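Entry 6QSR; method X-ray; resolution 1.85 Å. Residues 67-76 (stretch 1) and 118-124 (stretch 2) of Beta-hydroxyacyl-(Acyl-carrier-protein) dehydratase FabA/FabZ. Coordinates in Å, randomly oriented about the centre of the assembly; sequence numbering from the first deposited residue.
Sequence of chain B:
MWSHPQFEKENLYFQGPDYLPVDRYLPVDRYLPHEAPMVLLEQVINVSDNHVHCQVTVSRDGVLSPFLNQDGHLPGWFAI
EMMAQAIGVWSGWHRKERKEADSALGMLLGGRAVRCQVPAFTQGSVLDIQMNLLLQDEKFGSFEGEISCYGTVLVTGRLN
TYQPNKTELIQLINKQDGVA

Stretch 1 67-76: FLNQDGHLPG
Stretch 2, residues 118-124: VPAFTQG

Backbone hydrogen bonds carry most of the pairing. The stretches run antiparallel, His73 facing Thr122, Leu74 facing Phe121 (Leu74 CA to Phe121 CA, 5.0 Å) and Pro75 facing Ala120 (Pro75 CA to Ala120 CA, 4.2 Å). Extended Leu74 (phi/psi -86/118) and Phe121 (-93/123) bond reciprocally: Phe121 N to Leu74 O, 2.6 Å, and Leu74 N to Phe121 O, 3.0 Å. Proline, lacking an amide hydrogen, takes no hydrogen bond away from this pairing, because Pro75-Ala120 is the non-hydrogen-bonded pair; Gly76 N then reaches Pro119 O at 2.8 Å. A CB on Gly76 (-56/-34) would lie 3.0 Å from Pro119 O, a clash.

A type I turn, Asn69 to Gly72, leads into the strand. Asn69 (chi1 p) secures it, its OD1 accepting from Asp71 N and His73 N, both 3.0 Å. Gly72 takes phi/psi 85/10, which calls for glycine.

Among polar side chains, His73 (chi1 m, chi2 -48°) accepts a weak hydrogen bond at ND1 from Gln123 N, 3.3 Å, near the ring plane, while Thr122 CG2 covers one ring face.

Apolar packing completes the contact. Leu74 (t, p) and Phe121 (m, chi2 101°) project from the same sheet face, both buried, with Leu74 CD2 3.8 Å from Phe121 CD1. The methyl of Ala120 packs against His73, Ala120 CB to His73 CB 3.7 Å. Together the stretches bury 484 Å².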

# COMPACT_ATOMS: atom_id res chain seq x y z
N PHE B 67 -3.87 10.53 -5.88
CA PHE B 67 -4.57 9.54 -5.04
C PHE B 67 -5.74 10.11 -4.23
O PHE B 67 -6.36 9.38 -3.44
CB PHE B 67 -3.55 8.86 -4.12
CG PHE B 67 -2.30 8.44 -4.83
CD1 PHE B 67 -2.29 7.29 -5.60
CD2 PHE B 67 -1.16 9.23 -4.78
CE1 PHE B 67 -1.15 6.90 -6.29
CE2 PHE B 67 -0.01 8.85 -5.48
CZ PHE B 67 -0.00 7.69 -6.23
N LEU B 68 -6.06 11.39 -4.42
CA LEU B 68 -7.19 12.01 -3.70
C LEU B 68 -8.51 11.56 -4.30
O LEU B 68 -8.61 11.35 -5.52
CB LEU B 68 -7.11 13.54 -3.74
CG LEU B 68 -5.80 14.19 -3.32
CD1 LEU B 68 -5.91 15.71 -3.44
CD2 LEU B 68 -5.39 13.76 -1.93
N ASN B 69 -9.52 11.42 -3.44
CA ASN B 69 -10.86 11.00 -3.86
C ASN B 69 -11.62 12.22 -4.41
O ASN B 69 -11.08 13.34 -4.44
CB ASN B 69 -11.60 10.29 -2.70
CG ASN B 69 -11.94 11.22 -1.55
OD1 ASN B 69 -11.95 12.44 -1.70
ND2 ASN B 69 -12.21 10.64 -0.38
N GLN B 70 -12.86 12.02 -4.83
CA GLN B 70 -13.64 13.09 -5.48
C GLN B 70 -13.89 14.33 -4.60
O GLN B 70 -14.17 15.42 -5.11
CB GLN B 70 -14.97 12.53 -6.03
CG GLN B 70 -15.95 12.02 -4.98
CD GLN B 70 -17.03 11.13 -5.57
OE1 GLN B 70 -16.75 10.13 -6.22
NE2 GLN B 70 -18.28 11.49 -5.34
N ASP B 71 -13.79 14.15 -3.28
CA ASP B 71 -13.97 15.23 -2.32
C ASP B 71 -12.66 15.92 -1.91
O ASP B 71 -12.65 16.76 -1.01
CB ASP B 71 -14.72 14.68 -1.09
CG ASP B 71 -16.08 14.09 -1.45
OD1 ASP B 71 -16.47 13.08 -0.84
OD2 ASP B 71 -16.75 14.62 -2.37
N GLY B 72 -11.54 15.58 -2.56
CA GLY B 72 -10.23 16.18 -2.27
C GLY B 72 -9.44 15.55 -1.13
O GLY B 72 -8.41 16.11 -0.72
N HIS B 73 -9.89 14.39 -0.62
CA HIS B 73 -9.25 13.74 0.53
C HIS B 73 -8.51 12.46 0.14
O HIS B 73 -8.87 11.81 -0.84
CB HIS B 73 -10.29 13.44 1.62
CG HIS B 73 -11.15 14.61 1.95
ND1 HIS B 73 -10.63 15.87 2.20
CD2 HIS B 73 -12.50 14.74 2.06
CE1 HIS B 73 -11.61 16.71 2.45
NE2 HIS B 73 -12.76 16.05 2.37
N LEU B 74 -7.46 12.14 0.90
CA LEU B 74 -6.68 10.91 0.71
C LEU B 74 -7.34 9.79 1.49
O LEU B 74 -7.41 9.87 2.71
CB LEU B 74 -5.24 11.09 1.20
CG LEU B 74 -4.33 9.85 1.04
CD1 LEU B 74 -4.02 9.60 -0.43
CD2 LEU B 74 -3.06 9.96 1.88
N PRO B 75 -7.80 8.73 0.80
CA PRO B 75 -8.42 7.64 1.54
C PRO B 75 -7.49 7.04 2.61
O PRO B 75 -6.27 6.98 2.41
CB PRO B 75 -8.73 6.61 0.46
CG PRO B 75 -8.91 7.42 -0.77
CD PRO B 75 -7.88 8.51 -0.65
N GLY B 76 -8.08 6.62 3.73
CA GLY B 76 -7.36 6.07 4.87
C GLY B 76 -6.45 4.89 4.60
O GLY B 76 -5.42 4.75 5.24
N VAL B 118 -9.96 7.91 11.11
CA VAL B 118 -10.79 8.58 10.11
C VAL B 118 -10.81 7.80 8.80
O VAL B 118 -9.86 7.06 8.51
CB VAL B 118 -10.31 10.04 9.84
CG1 VAL B 118 -10.51 10.88 11.09
CG2 VAL B 118 -8.87 10.09 9.39
N PRO B 119 -11.89 7.93 8.01
CA PRO B 119 -11.97 7.23 6.73
C PRO B 119 -11.07 7.81 5.64
O PRO B 119 -10.68 7.09 4.72
CB PRO B 119 -13.45 7.36 6.35
CG PRO B 119 -13.97 8.51 7.13
CD PRO B 119 -13.16 8.58 8.38
N ALA B 120 -10.76 9.10 5.74
CA ALA B 120 -9.85 9.76 4.81
C ALA B 120 -9.07 10.86 5.50
O ALA B 120 -9.51 11.38 6.55
CB ALA B 120 -10.61 10.33 3.62
N PHE B 121 -7.91 11.21 4.94
CA PHE B 121 -7.12 12.33 5.46
C PHE B 121 -7.49 13.59 4.70
O PHE B 121 -7.38 13.65 3.47
CB PHE B 121 -5.62 12.05 5.29
CG PHE B 121 -5.16 10.78 5.96
CD1 PHE B 121 -4.96 9.62 5.21
CD2 PHE B 121 -4.93 10.73 7.33
CE1 PHE B 121 -4.53 8.45 5.83
CE2 PHE B 121 -4.50 9.56 7.95
CZ PHE B 121 -4.32 8.42 7.19
N THR B 122 -7.91 14.61 5.44
CA THR B 122 -8.45 15.82 4.83
C THR B 122 -7.36 16.63 4.15
O THR B 122 -6.20 16.67 4.60
CB THR B 122 -9.23 16.68 5.84
OG1 THR B 122 -8.40 16.97 6.96
CG2 THR B 122 -10.47 15.95 6.34
N GLN B 123 -7.74 17.25 3.03
CA GLN B 123 -6.93 18.23 2.31
C GLN B 123 -6.34 19.26 3.27
O GLN B 123 -7.05 19.79 4.12
CB GLN B 123 -7.83 18.96 1.29
CG GLN B 123 -7.09 19.77 0.25
CD GLN B 123 -7.06 19.07 -1.09
OE1 GLN B 123 -8.05 19.11 -1.84
NE2 GLN B 123 -5.95 18.40 -1.39
N GLY B 124 -5.04 19.52 3.13
CA GLY B 124 -4.30 20.42 4.03
C GLY B 124 -3.63 19.78 5.25
O GLY B 124 -2.86 20.44 5.94